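Local structure of endo-pectate lyase (Erwinia chrysanthemi, 3B4N) at residues T131-G136 with T160-R165; W37-S42 with E69-K74; T22-S27 with Y86-V91; Q47-G52 with R62-D67; K299-G304 with S339-L344. The protein cleaves polygalacturonate by calcium-dependent elimination, probably from within the chain, and probably acts on highly methylated pectins as well. One frame throughout, in Å; residues are numbered along the deposited sequence.

Contact 1 (T131-G136 with T160-R165). With EDO (1,2-ethanediol), chain G.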
# COMPACT_ATOMS: atom_id res chain seq x y z
N THR A 131 18.33 -4.95 -2.49
CA THR A 131 17.28 -4.08 -3.00
C THR A 131 17.22 -4.24 -4.51
O THR A 131 18.26 -4.26 -5.19
CB THR A 131 17.57 -2.61 -2.66
OG1 THR A 131 17.50 -2.44 -1.24
CG2 THR A 131 16.54 -1.69 -3.33
N VAL A 132 16.01 -4.36 -5.04
CA VAL A 132 15.82 -4.49 -6.47
C VAL A 132 14.89 -3.40 -6.96
O VAL A 132 13.77 -3.25 -6.47
CB VAL A 132 15.22 -5.87 -6.86
CG1 VAL A 132 14.97 -5.91 -8.36
CG2 VAL A 132 16.18 -6.99 -6.46
N ASP A 133 15.37 -2.62 -7.92
CA ASP A 133 14.58 -1.55 -8.51
C ASP A 133 14.00 -2.12 -9.79
O ASP A 133 14.74 -2.41 -10.74
CB ASP A 133 15.47 -0.35 -8.83
CG ASP A 133 14.68 0.88 -9.20
OD1 ASP A 133 13.58 0.76 -9.78
OD2 ASP A 133 15.18 1.99 -8.92
N CYS A 134 12.68 -2.29 -9.83
CA CYS A 134 12.01 -2.85 -10.99
C CYS A 134 11.79 -1.87 -12.13
O CYS A 134 11.26 -2.25 -13.18
CB CYS A 134 10.68 -3.47 -10.56
SG CYS A 134 10.90 -4.85 -9.40
N GLY A 135 12.18 -0.62 -11.92
CA GLY A 135 12.06 0.38 -12.98
C GLY A 135 10.69 0.66 -13.57
O GLY A 135 10.60 1.08 -14.72
N GLY A 136 9.64 0.42 -12.80
CA GLY A 136 8.29 0.69 -13.27
C GLY A 136 7.63 -0.34 -14.17
O GLY A 136 6.57 -0.06 -14.73
N THR A 160 14.27 -5.69 -0.44
CA THR A 160 13.42 -4.57 -0.83
C THR A 160 13.14 -4.61 -2.32
O THR A 160 14.02 -4.92 -3.12
CB THR A 160 14.11 -3.21 -0.52
OG1 THR A 160 14.26 -3.07 0.90
CG2 THR A 160 13.29 -2.04 -1.06
N VAL A 161 11.90 -4.31 -2.69
CA VAL A 161 11.54 -4.23 -4.10
C VAL A 161 10.89 -2.86 -4.28
O VAL A 161 10.14 -2.39 -3.41
CB VAL A 161 10.56 -5.35 -4.53
CG1 VAL A 161 9.25 -5.25 -3.76
CG2 VAL A 161 10.32 -5.25 -6.02
N LYS A 162 11.21 -2.18 -5.37
CA LYS A 162 10.60 -0.88 -5.60
C LYS A 162 10.25 -0.61 -7.05
O LYS A 162 10.83 -1.21 -7.96
CB LYS A 162 11.48 0.25 -5.06
CG LYS A 162 12.88 0.32 -5.62
CD LYS A 162 13.68 1.37 -4.84
CE LYS A 162 15.10 1.50 -5.32
NZ LYS A 162 15.85 2.47 -4.46
N ASN A 163 9.26 0.26 -7.24
CA ASN A 163 8.80 0.69 -8.56
C ASN A 163 8.31 -0.48 -9.40
O ASN A 163 8.90 -0.83 -10.42
CB ASN A 163 9.94 1.40 -9.29
CG ASN A 163 10.60 2.47 -8.45
OD1 ASN A 163 11.83 2.55 -8.37
ND2 ASN A 163 9.80 3.30 -7.82
N LEU A 164 7.20 -1.08 -8.97
CA LEU A 164 6.65 -2.23 -9.66
C LEU A 164 5.15 -2.11 -9.77
O LEU A 164 4.51 -1.60 -8.85
CB LEU A 164 7.01 -3.50 -8.88
CG LEU A 164 6.49 -4.85 -9.38
CD1 LEU A 164 7.16 -5.22 -10.70
CD2 LEU A 164 6.79 -5.92 -8.32
N ARG A 165 4.60 -2.57 -10.88
CA ARG A 165 3.16 -2.54 -11.09
C ARG A 165 2.68 -3.97 -11.23
O ARG A 165 3.29 -4.77 -11.94
CB ARG A 165 2.79 -1.75 -12.35
CG ARG A 165 1.29 -1.52 -12.53
CD ARG A 165 0.98 -1.01 -13.94
NE ARG A 165 1.79 0.16 -14.27
CZ ARG A 165 1.48 1.41 -13.96
NH1 ARG A 165 2.30 2.39 -14.31
NH2 ARG A 165 0.35 1.69 -13.32
C1 EDO G . 14.81 6.03 -6.51
O1 EDO G . 14.06 5.34 -5.37
C2 EDO G . 15.36 5.08 -7.58
O2 EDO G . 14.15 4.33 -8.22
O HOH W 1 4.13 -0.52 -15.63
O HOH W 2 5.33 2.37 -14.99
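Thr131 and Thr160 lie side by side and point the same way on neighbouring parallel strands of the right-handed parallel beta helix. OG1 of Thr131 comes to 3.6 Å from CB of Thr160, and the two CG2 methyls run alongside. On the same face, Asp133 follows over Lys162, whose extended chain passes CE at 3.6 Å from Asp133 OD2; Asp133 OD2 and Lys162 NZ stay 4.5 Å apart, opposite charges without a salt bridge. Each carboxylate oxygen has its own partner: OD1 accepts from Gly135 N in an Asx turn, OD2 from O2 of a bound ethanediol. Cys134 directs its CB toward the other strand, and chi1 of -62° sets SG beside its own backbone N, 3.5 Å from Val161 CG2; the same sulfur forms the disulfide with Cys121. Backbone N-H groups of Val132, Lys162 and Cys134 bridge the strands. At the corner, Gly136 N donates to Asn163 O (2.8 Å) from above the carbonyl plane, and two waters link Gly136 O to NE and NH1 of Arg165.

Contact 2 (W37-S42 with E69-K74). With EDO (1,2-ethanediol), chain G.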
# COMPACT_ATOMS: atom_id res chain seq x y z
N TRP A 37 5.92 7.56 -6.33
CA TRP A 37 7.34 7.61 -6.64
C TRP A 37 8.17 7.10 -5.49
O TRP A 37 7.68 6.97 -4.36
CB TRP A 37 7.78 9.04 -6.99
CG TRP A 37 7.58 10.05 -5.88
CD1 TRP A 37 8.50 10.45 -4.95
CD2 TRP A 37 6.38 10.77 -5.59
NE1 TRP A 37 7.94 11.37 -4.09
CE2 TRP A 37 6.64 11.58 -4.46
CE3 TRP A 37 5.10 10.80 -6.17
CZ2 TRP A 37 5.67 12.42 -3.90
CZ3 TRP A 37 4.14 11.63 -5.61
CH2 TRP A 37 4.42 12.43 -4.49
N SER A 38 9.41 6.76 -5.79
CA SER A 38 10.35 6.36 -4.77
C SER A 38 11.55 7.27 -4.99
O SER A 38 11.83 7.69 -6.11
CB SER A 38 10.77 4.89 -4.93
OG SER A 38 11.49 4.68 -6.13
N THR A 39 12.24 7.60 -3.91
CA THR A 39 13.42 8.44 -4.02
C THR A 39 14.41 7.97 -2.97
O THR A 39 14.02 7.47 -1.92
CB THR A 39 13.10 9.94 -3.79
OG1 THR A 39 14.30 10.71 -3.98
CG2 THR A 39 12.56 10.19 -2.39
N ASP A 40 15.70 8.09 -3.28
CA ASP A 40 16.73 7.72 -2.32
C ASP A 40 17.39 8.97 -1.74
O ASP A 40 18.43 8.88 -1.09
CB ASP A 40 17.77 6.79 -2.94
CG ASP A 40 18.32 7.31 -4.24
OD1 ASP A 40 18.28 8.53 -4.46
OD2 ASP A 40 18.80 6.49 -5.05
N GLU A 41 16.79 10.13 -1.98
CA GLU A 41 17.32 11.37 -1.41
C GLU A 41 17.10 11.25 0.10
O GLU A 41 15.99 10.98 0.55
CB GLU A 41 16.57 12.59 -1.97
CG GLU A 41 16.80 13.88 -1.18
CD GLU A 41 18.27 14.22 -1.02
OE1 GLU A 41 18.67 14.61 0.10
OE2 GLU A 41 19.02 14.09 -2.01
N SER A 42 18.15 11.44 0.88
CA SER A 42 18.06 11.28 2.33
C SER A 42 17.62 12.50 3.13
O SER A 42 17.14 12.36 4.26
CB SER A 42 19.40 10.79 2.88
OG SER A 42 20.42 11.72 2.59
N GLU A 69 7.50 13.72 3.39
CA GLU A 69 7.20 12.33 3.74
C GLU A 69 6.33 11.54 2.78
O GLU A 69 6.50 10.33 2.63
CB GLU A 69 6.57 12.31 5.14
CG GLU A 69 7.48 12.91 6.24
CD GLU A 69 7.48 14.44 6.28
OE1 GLU A 69 8.51 15.02 6.69
OE2 GLU A 69 6.47 15.08 5.92
N THR A 70 5.39 12.21 2.12
CA THR A 70 4.52 11.49 1.21
C THR A 70 5.28 10.94 0.00
O THR A 70 6.33 11.44 -0.39
CB THR A 70 3.37 12.40 0.72
OG1 THR A 70 2.42 11.60 0.02
CG2 THR A 70 3.88 13.51 -0.21
N ARG A 71 4.74 9.87 -0.57
CA ARG A 71 5.34 9.28 -1.77
C ARG A 71 4.25 9.07 -2.81
O ARG A 71 4.45 8.36 -3.80
CB ARG A 71 6.03 7.95 -1.42
CG ARG A 71 7.28 8.14 -0.56
CD ARG A 71 8.39 8.88 -1.30
NE ARG A 71 9.62 8.94 -0.50
CZ ARG A 71 9.93 9.91 0.36
NH1 ARG A 71 9.10 10.93 0.57
NH2 ARG A 71 11.07 9.86 1.03
N THR A 72 3.10 9.69 -2.59
CA THR A 72 1.98 9.58 -3.52
C THR A 72 1.29 10.94 -3.68
O THR A 72 1.43 11.83 -2.85
CB THR A 72 0.91 8.56 -3.06
OG1 THR A 72 0.31 9.03 -1.84
CG2 THR A 72 1.52 7.17 -2.85
N PHE A 73 0.54 11.07 -4.76
CA PHE A 73 -0.19 12.30 -5.06
C PHE A 73 -1.35 11.96 -5.99
O PHE A 73 -1.26 11.03 -6.78
CB PHE A 73 0.72 13.31 -5.75
CG PHE A 73 0.03 14.59 -6.13
CD1 PHE A 73 -0.33 15.50 -5.14
CD2 PHE A 73 -0.27 14.88 -7.45
CE1 PHE A 73 -0.98 16.69 -5.46
CE2 PHE A 73 -0.93 16.07 -7.79
CZ PHE A 73 -1.28 16.97 -6.79
N LYS A 74 -2.44 12.70 -5.87
CA LYS A 74 -3.56 12.49 -6.77
C LYS A 74 -3.94 13.79 -7.45
O LYS A 74 -4.03 14.84 -6.82
CB LYS A 74 -4.76 11.89 -6.03
CG LYS A 74 -5.43 12.80 -5.04
CD LYS A 74 -6.63 12.08 -4.43
CE LYS A 74 -7.40 12.98 -3.48
NZ LYS A 74 -6.55 13.46 -2.36
C1 EDO G . 14.81 6.03 -6.51
O1 EDO G . 14.06 5.34 -5.37
C2 EDO G . 15.36 5.08 -7.58
O2 EDO G . 14.15 4.33 -8.22
O HOH W 3 10.48 6.25 -1.47
O HOH W 4 12.90 7.55 0.58
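Trp37 lays one face of its indole on the backbone of Arg71 and Thr72, with Arg71 O 3.4 Å above the ring plane and Thr72 N beside it. Arg71 CA adds a CH-pi contact, 4.1 Å from the centroid of the five-membered ring of Trp37. CG of Trp37 sits between backbone N and carbonyl carbon (chi1 61°), which folds the ring back over that peptide. Apolar packing continues at the ring edge, where Trp37 CZ3 meets Phe73 CB at 3.8 Å. The Thr39 CG2 methyl lies over one face of the Arg71 guanidinium, 3.7 Å from Arg71 NE. Direct hydrogen bonding across the contact is a single one, Trp37 N to Arg71 O (3.0 Å), where strand 72-75 joins the three-stranded sheet of the N-terminal fibronectin type III-like module. Water-mediated bonds carry the rest: one water joins Thr39 N to Arg71 NE, another Thr39 O to NH2. Arg71 NH1 donates to Thr70 O and also to Ala68 O. Carbonyl and water oxygens thus receive guanidinium N-H groups, which probably fixes its orientation and softens its charge.

Contact 3 (T22-S27 with Y86-V91). With EDO (1,2-ethanediol), chain G.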
# COMPACT_ATOMS: atom_id res chain seq x y z
N THR A 22 14.98 9.65 -8.42
CA THR A 22 13.56 9.55 -8.15
C THR A 22 12.92 8.83 -9.33
O THR A 22 13.18 9.17 -10.48
CB THR A 22 12.91 10.95 -8.04
OG1 THR A 22 13.56 11.69 -6.99
CG2 THR A 22 11.42 10.84 -7.73
N THR A 23 12.11 7.81 -9.05
CA THR A 23 11.41 7.07 -10.09
C THR A 23 9.93 7.28 -9.85
O THR A 23 9.42 7.08 -8.75
CB THR A 23 11.73 5.56 -10.05
OG1 THR A 23 13.12 5.36 -10.36
CG2 THR A 23 10.88 4.81 -11.07
N LEU A 24 9.24 7.69 -10.91
CA LEU A 24 7.82 7.98 -10.88
C LEU A 24 6.99 6.99 -11.68
O LEU A 24 7.42 6.51 -12.73
CB LEU A 24 7.60 9.39 -11.44
CG LEU A 24 6.16 9.93 -11.50
CD1 LEU A 24 5.61 10.02 -10.09
CD2 LEU A 24 6.14 11.31 -12.16
N MET A 25 5.81 6.67 -11.16
CA MET A 25 4.87 5.79 -11.84
C MET A 25 3.50 6.44 -11.78
O MET A 25 3.20 7.22 -10.87
CB MET A 25 4.82 4.42 -11.18
CG MET A 25 6.10 3.63 -11.36
SD MET A 25 6.04 2.08 -10.46
CE MET A 25 4.92 1.23 -11.40
N LEU A 26 2.65 6.10 -12.74
CA LEU A 26 1.32 6.66 -12.84
C LEU A 26 0.23 5.59 -12.92
O LEU A 26 0.44 4.54 -13.52
CB LEU A 26 1.22 7.52 -14.11
CG LEU A 26 -0.16 7.79 -14.70
CD1 LEU A 26 -0.90 8.76 -13.81
CD2 LEU A 26 -0.03 8.36 -16.12
N SER A 27 -0.91 5.87 -12.30
CA SER A 27 -2.06 4.96 -12.39
C SER A 27 -3.33 5.80 -12.48
O SER A 27 -3.59 6.65 -11.64
CB SER A 27 -2.16 4.03 -11.19
OG SER A 27 -3.20 3.09 -11.41
N TYR A 86 3.68 14.07 -16.34
CA TYR A 86 3.99 14.45 -14.97
C TYR A 86 5.44 14.15 -14.63
O TYR A 86 6.05 13.24 -15.16
CB TYR A 86 3.14 13.65 -13.99
CG TYR A 86 1.66 13.93 -14.05
CD1 TYR A 86 1.08 14.91 -13.25
CD2 TYR A 86 0.83 13.16 -14.86
CE1 TYR A 86 -0.31 15.11 -13.25
CE2 TYR A 86 -0.54 13.35 -14.88
CZ TYR A 86 -1.11 14.32 -14.07
OH TYR A 86 -2.46 14.51 -14.09
N TRP A 87 5.97 14.95 -13.71
CA TRP A 87 7.32 14.79 -13.17
C TRP A 87 7.22 15.15 -11.70
O TRP A 87 6.39 15.97 -11.31
CB TRP A 87 8.33 15.78 -13.76
CG TRP A 87 8.68 15.60 -15.19
CD1 TRP A 87 9.78 14.97 -15.70
CD2 TRP A 87 7.94 16.09 -16.31
NE1 TRP A 87 9.78 15.06 -17.07
CE2 TRP A 87 8.67 15.74 -17.47
CE3 TRP A 87 6.74 16.79 -16.45
CZ2 TRP A 87 8.23 16.07 -18.76
CZ3 TRP A 87 6.30 17.13 -17.73
CH2 TRP A 87 7.05 16.76 -18.87
N VAL A 88 8.05 14.53 -10.87
CA VAL A 88 8.10 14.86 -9.46
C VAL A 88 9.53 15.28 -9.17
O VAL A 88 10.49 14.59 -9.52
CB VAL A 88 7.70 13.67 -8.56
CG1 VAL A 88 8.07 13.97 -7.10
CG2 VAL A 88 6.19 13.44 -8.66
N ASP A 89 9.66 16.45 -8.55
CA ASP A 89 10.94 17.02 -8.19
C ASP A 89 11.11 16.89 -6.68
O ASP A 89 10.39 17.52 -5.91
CB ASP A 89 10.96 18.50 -8.59
CG ASP A 89 12.30 19.18 -8.36
OD1 ASP A 89 12.38 20.40 -8.66
OD2 ASP A 89 13.25 18.52 -7.90
N VAL A 90 12.05 16.05 -6.26
CA VAL A 90 12.34 15.87 -4.84
C VAL A 90 13.42 16.90 -4.52
O VAL A 90 14.52 16.86 -5.08
CB VAL A 90 12.81 14.43 -4.56
CG1 VAL A 90 13.24 14.28 -3.12
CG2 VAL A 90 11.67 13.46 -4.87
N VAL A 91 13.09 17.84 -3.64
CA VAL A 91 14.01 18.92 -3.28
C VAL A 91 14.65 18.67 -1.93
O VAL A 91 13.97 18.48 -0.93
CB VAL A 91 13.26 20.27 -3.24
CG1 VAL A 91 14.23 21.40 -2.94
CG2 VAL A 91 12.53 20.51 -4.56
C1 EDO G . 14.81 6.03 -6.51
O1 EDO G . 14.06 5.34 -5.37
C2 EDO G . 15.36 5.08 -7.58
O2 EDO G . 14.15 4.33 -8.22
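Leu24 reaches from strand 22-29 across the core of a fibronectin type III-like beta sandwich to Tyr86, Trp87 and Val88 on strand 85-92 of the facing sheet. The two strands run at 146° with axes 7.6 Å apart at closest, and side chains rather than hydrogen bonds join them. From a CB directed at the opposite strand, CG continues anti to the backbone N (chi1 -180°), which carries the leucine fork in between the two sheets. CG of Leu24 is still 4.5 Å from CG2 of Val88; its two methyls close the distance. Leu24 CD1 touches Val88 CG2 at 3.8 Å, the two side chains crossing at about a right angle. Leu24 CD2 dips toward the backbone, 3.6 Å from Tyr86 O and 3.8 Å from Trp87 CA, with Tyr86 CB a little further off. Trp37, Ser100 and Val103 also touch this leucine. Toward the start of the strand, Thr22 meets Val90 obliquely. Its OG1, hydrogen-bonded to Val98 O, also presses on an apolar group: OG1 of Thr22 and CG2 of Val90 are 3.3 Å apart.

Contact 4 (Q47-G52 with R62-D67). With EDO (1,2-ethanediol), chain I.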
# COMPACT_ATOMS: atom_id res chain seq x y z
N GLN A 47 8.61 18.29 -1.90
CA GLN A 47 8.50 17.57 -3.16
C GLN A 47 7.49 18.32 -4.02
O GLN A 47 6.41 18.66 -3.55
CB GLN A 47 8.05 16.13 -2.90
CG GLN A 47 9.02 15.41 -1.98
CD GLN A 47 8.52 14.04 -1.59
OE1 GLN A 47 7.59 13.90 -0.79
NE2 GLN A 47 9.14 13.01 -2.17
N GLU A 48 7.86 18.58 -5.26
CA GLU A 48 6.99 19.34 -6.14
C GLU A 48 6.51 18.52 -7.31
O GLU A 48 7.29 17.79 -7.93
CB GLU A 48 7.73 20.57 -6.65
CG GLU A 48 8.31 21.43 -5.53
CD GLU A 48 9.00 22.67 -6.05
OE1 GLU A 48 9.69 22.58 -7.09
OE2 GLU A 48 8.86 23.73 -5.40
N VAL A 49 5.23 18.63 -7.62
CA VAL A 49 4.67 17.89 -8.74
C VAL A 49 4.51 18.85 -9.91
O VAL A 49 3.97 19.94 -9.75
CB VAL A 49 3.29 17.29 -8.41
CG1 VAL A 49 2.80 16.42 -9.56
CG2 VAL A 49 3.37 16.48 -7.12
N TYR A 50 5.00 18.43 -11.07
CA TYR A 50 4.91 19.23 -12.30
C TYR A 50 4.07 18.48 -13.32
O TYR A 50 4.07 17.25 -13.38
CB TYR A 50 6.31 19.50 -12.85
CG TYR A 50 7.08 20.48 -12.03
CD1 TYR A 50 7.05 21.84 -12.33
CD2 TYR A 50 7.80 20.06 -10.91
CE1 TYR A 50 7.71 22.77 -11.53
CE2 TYR A 50 8.46 20.98 -10.10
CZ TYR A 50 8.41 22.33 -10.42
OH TYR A 50 9.04 23.26 -9.61
N ARG A 51 3.36 19.24 -14.15
CA ARG A 51 2.50 18.65 -15.17
C ARG A 51 2.51 19.50 -16.43
O ARG A 51 2.72 20.71 -16.37
CB ARG A 51 1.07 18.57 -14.64
CG ARG A 51 0.11 17.79 -15.54
CD ARG A 51 -1.32 17.88 -15.00
NE ARG A 51 -1.90 19.19 -15.27
CZ ARG A 51 -2.98 19.67 -14.68
NH1 ARG A 51 -3.63 18.95 -13.77
NH2 ARG A 51 -3.41 20.89 -14.98
N GLY A 52 2.30 18.85 -17.57
CA GLY A 52 2.23 19.55 -18.83
C GLY A 52 1.31 18.79 -19.77
O GLY A 52 1.00 17.63 -19.51
N ARG A 62 4.33 23.69 -12.21
CA ARG A 62 4.03 23.10 -10.92
C ARG A 62 2.54 23.10 -10.58
O ARG A 62 1.86 24.11 -10.74
CB ARG A 62 4.81 23.82 -9.82
CG ARG A 62 5.00 22.98 -8.57
CD ARG A 62 5.81 23.73 -7.54
NE ARG A 62 5.10 24.91 -7.08
CZ ARG A 62 5.69 25.92 -6.45
NH1 ARG A 62 6.99 25.89 -6.20
NH2 ARG A 62 4.97 26.97 -6.08
N ILE A 63 2.05 21.95 -10.13
CA ILE A 63 0.65 21.83 -9.73
C ILE A 63 0.52 21.57 -8.24
O ILE A 63 -0.58 21.65 -7.70
CB ILE A 63 -0.11 20.73 -10.53
CG1 ILE A 63 0.51 19.35 -10.29
CG2 ILE A 63 -0.12 21.10 -12.01
CD1 ILE A 63 -0.35 18.21 -10.87
N ALA A 64 1.63 21.26 -7.57
CA ALA A 64 1.57 21.02 -6.13
C ALA A 64 2.91 21.09 -5.42
O ALA A 64 3.95 20.80 -6.00
CB ALA A 64 0.91 19.65 -5.84
N VAL A 65 2.87 21.51 -4.16
CA VAL A 65 4.06 21.53 -3.31
C VAL A 65 3.64 20.62 -2.16
O VAL A 65 2.65 20.89 -1.47
CB VAL A 65 4.38 22.93 -2.75
CG1 VAL A 65 5.49 22.82 -1.71
CG2 VAL A 65 4.83 23.86 -3.88
N LEU A 66 4.40 19.54 -1.96
CA LEU A 66 4.09 18.55 -0.93
C LEU A 66 5.14 18.48 0.15
O LEU A 66 6.26 18.97 -0.03
CB LEU A 66 3.96 17.17 -1.58
CG LEU A 66 3.06 17.10 -2.82
CD1 LEU A 66 3.15 15.73 -3.46
CD2 LEU A 66 1.62 17.44 -2.43
N ASP A 67 4.79 17.85 1.27
CA ASP A 67 5.74 17.69 2.36
C ASP A 67 6.80 16.67 1.96
O ASP A 67 6.74 16.10 0.87
CB ASP A 67 5.03 17.27 3.67
CG ASP A 67 4.35 15.92 3.58
OD1 ASP A 67 4.87 15.00 2.92
OD2 ASP A 67 3.29 15.76 4.22
C1 EDO I . 1.12 26.27 -7.42
O1 EDO I . 2.46 26.91 -7.77
C2 EDO I . 1.14 24.75 -7.36
O2 EDO I . 2.32 24.32 -6.43
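Arg62 runs obliquely over Tyr50 to Glu48. Its CG stands over one face of the Tyr50 ring, offset toward the rim, in a CH-pi contact 4.1 Å from the centroid, while Arg62 CB comes to 3.5 Å from Tyr50 CE1. At the tip, NH1 of Arg62 forms a salt bridge with Glu48 OE2 (3.0 Å), entering from above the carboxylate, whose plane is turned 64° from that of the guanidinium. Tyr50 OH donates to the other carboxylate oxygen, Glu48 OE1, at 2.7 Å, and OE2 has a second cationic partner in Arg46. Val65 CG2 lies over the centre of the guanidinium, and a bound ethanediol accepts from NE and NH2. These groups share one face of a beta hairpin, strands 44-52 and 61-66, at the edge of the four-stranded sheet of the fibronectin type III-like module. A classic beta bulge shifts its register by one residue: Ile63 and Ala64 both face Val49, whose O accepts from Ile63 N at 2.8 Å and only weakly from Ala64 N. On the reverse face Val49 spreads its methyls, CG1 to Ile63 CG1 at 3.8 Å and CG2 to Leu66 CD1 at 3.7 Å. Beyond them, Phe73 packs on Ile63, Ala64 and Leu66. Ile63 CG2 also lies over the guanidinium of Arg51, which is tied by a salt bridge to Asp75.

Contact 5 (K299-G304 with S339-L344)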
# COMPACT_ATOMS: atom_id res chain seq x y z
N LYS A 299 -11.66 9.05 2.81
CA LYS A 299 -12.67 9.80 2.07
C LYS A 299 -14.00 9.81 2.83
O LYS A 299 -14.51 8.77 3.23
CB LYS A 299 -12.87 9.16 0.69
CG LYS A 299 -14.01 9.75 -0.13
CD LYS A 299 -14.14 9.01 -1.45
CE LYS A 299 -15.35 9.48 -2.23
NZ LYS A 299 -15.54 8.67 -3.46
N ASN A 300 -14.53 11.02 3.03
CA ASN A 300 -15.79 11.22 3.74
C ASN A 300 -15.89 10.49 5.07
O ASN A 300 -16.96 10.00 5.45
CB ASN A 300 -16.97 10.84 2.84
CG ASN A 300 -17.09 11.75 1.63
OD1 ASN A 300 -17.01 12.97 1.75
ND2 ASN A 300 -17.29 11.15 0.46
N TYR A 301 -14.78 10.45 5.80
CA TYR A 301 -14.75 9.77 7.09
C TYR A 301 -15.77 10.29 8.09
O TYR A 301 -15.93 11.50 8.26
CB TYR A 301 -13.37 9.90 7.72
CG TYR A 301 -13.31 9.23 9.08
CD1 TYR A 301 -13.39 7.84 9.19
CD2 TYR A 301 -13.24 9.99 10.24
CE1 TYR A 301 -13.41 7.23 10.43
CE2 TYR A 301 -13.26 9.38 11.49
CZ TYR A 301 -13.35 8.00 11.58
OH TYR A 301 -13.40 7.41 12.81
N LYS A 302 -16.44 9.36 8.76
CA LYS A 302 -17.41 9.65 9.80
C LYS A 302 -17.11 8.60 10.86
O LYS A 302 -16.74 7.48 10.52
CB LYS A 302 -18.84 9.48 9.28
CG LYS A 302 -19.27 10.53 8.27
CD LYS A 302 -19.47 11.89 8.93
CE LYS A 302 -20.60 11.86 9.94
NZ LYS A 302 -20.81 13.18 10.60
N GLU A 303 -17.25 8.94 12.13
CA GLU A 303 -16.97 7.96 13.18
C GLU A 303 -17.80 6.70 12.95
O GLU A 303 -19.02 6.78 12.77
CB GLU A 303 -17.27 8.54 14.56
CG GLU A 303 -16.74 7.70 15.71
CD GLU A 303 -17.10 8.28 17.06
OE1 GLU A 303 -18.31 8.32 17.38
OE2 GLU A 303 -16.18 8.69 17.79
N GLY A 304 -17.14 5.55 12.93
CA GLY A 304 -17.85 4.29 12.72
C GLY A 304 -18.12 3.98 11.26
O GLY A 304 -18.67 2.93 10.92
N SER A 339 -7.92 11.49 17.04
CA SER A 339 -7.04 12.44 16.36
C SER A 339 -6.16 11.77 15.31
O SER A 339 -5.49 12.45 14.53
CB SER A 339 -6.14 13.15 17.38
OG SER A 339 -5.25 12.23 17.99
N GLY A 340 -6.15 10.44 15.31
CA GLY A 340 -5.32 9.73 14.35
C GLY A 340 -5.96 9.49 13.00
O GLY A 340 -5.29 9.05 12.08
N VAL A 341 -7.25 9.78 12.89
CA VAL A 341 -7.98 9.57 11.65
C VAL A 341 -8.76 10.82 11.29
O VAL A 341 -9.34 11.47 12.17
CB VAL A 341 -8.97 8.39 11.79
CG1 VAL A 341 -9.58 8.05 10.43
CG2 VAL A 341 -8.27 7.19 12.39
N SER A 342 -8.79 11.16 10.01
CA SER A 342 -9.50 12.34 9.57
C SER A 342 -10.08 12.19 8.17
O SER A 342 -9.71 11.30 7.41
CB SER A 342 -8.58 13.56 9.60
OG SER A 342 -7.52 13.43 8.66
N LYS A 343 -11.01 13.08 7.86
CA LYS A 343 -11.66 13.11 6.57
C LYS A 343 -10.64 13.61 5.55
O LYS A 343 -9.96 14.62 5.78
CB LYS A 343 -12.86 14.07 6.62
CG LYS A 343 -13.63 14.20 5.32
CD LYS A 343 -14.74 15.22 5.47
CE LYS A 343 -15.49 15.42 4.16
NZ LYS A 343 -16.56 16.45 4.29
N LEU A 344 -10.51 12.90 4.44
CA LEU A 344 -9.56 13.28 3.40
C LEU A 344 -9.99 14.61 2.79
O LEU A 344 -11.21 14.87 2.75
CB LEU A 344 -9.52 12.19 2.33
CG LEU A 344 -8.71 12.47 1.06
CD1 LEU A 344 -7.26 12.70 1.42
CD2 LEU A 344 -8.86 11.29 0.11
OXT LEU A 344 -9.10 15.37 2.36
O HOH W 5 -13.35 13.29 2.05
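Tyr301 and Val341 are brought together by two extended first torsions: CG of Tyr301 is anti to its backbone N (chi1 179°), and so is CG1 of Val341 (chi1 -172°). The ring turns its face to the methyl, which sits over its centre in a CH-pi contact, CG1 of Val341 being 3.8 Å from the centroid of the Tyr301 ring and 5° off its normal. The opposite face of the ring carries Glu303 N, offset toward the rim, so the loop folds back on its own tyrosine. Further along, Tyr301 CB touches Lys343 CA at 3.8 Å. The extended chain of Lys343 runs past the loop backbone, its CG 4.0 Å from Tyr301 N and its CE 3.8 Å from Asn300 OD1. Leu344, the C-terminal residue, brings its CB to 3.8 Å from Lys299 N. The 299-304 loop leaves strand 290-298 of the parallel beta helix, and strand 341-343 pairs with that same strand, so the contact packs a loop against the end of the chain. Pro306, Val308 and Trp329 also touch Tyr301. One water accepts from Asn300 N at 2.7 Å and donates to Leu344 O at 2.8 Å. With no direct hydrogen bond between the segments, the contact rests on van der Waals and CH-pi packing, with the Val341 methyl on the Tyr301 face at its buried end, while the terminal carboxylate is tied to the loop through that water.

From the N terminus, strand 22-29 opens contact 3, strand 32-39 opens contact 2 and strand 44-52 opens contact 4. They close in reverse order, at 62-67, 69-74 and 86-91, so contact 4 nests inside contact 2 and contact 2 inside contact 3. Together they build the N-terminal sandwich: contact 4 pairs strands of one sheet, contact 2 lies along the other, and contact 3 spans the two. Contacts 1 and 5 follow in series, at opposite ends of the beta helix. Contact 1 meets the sandwich through Asn163 beside Ser38 and Arg165 bonded to Leu26 O; contact 5 reaches it where Leu344 packs on Lys74.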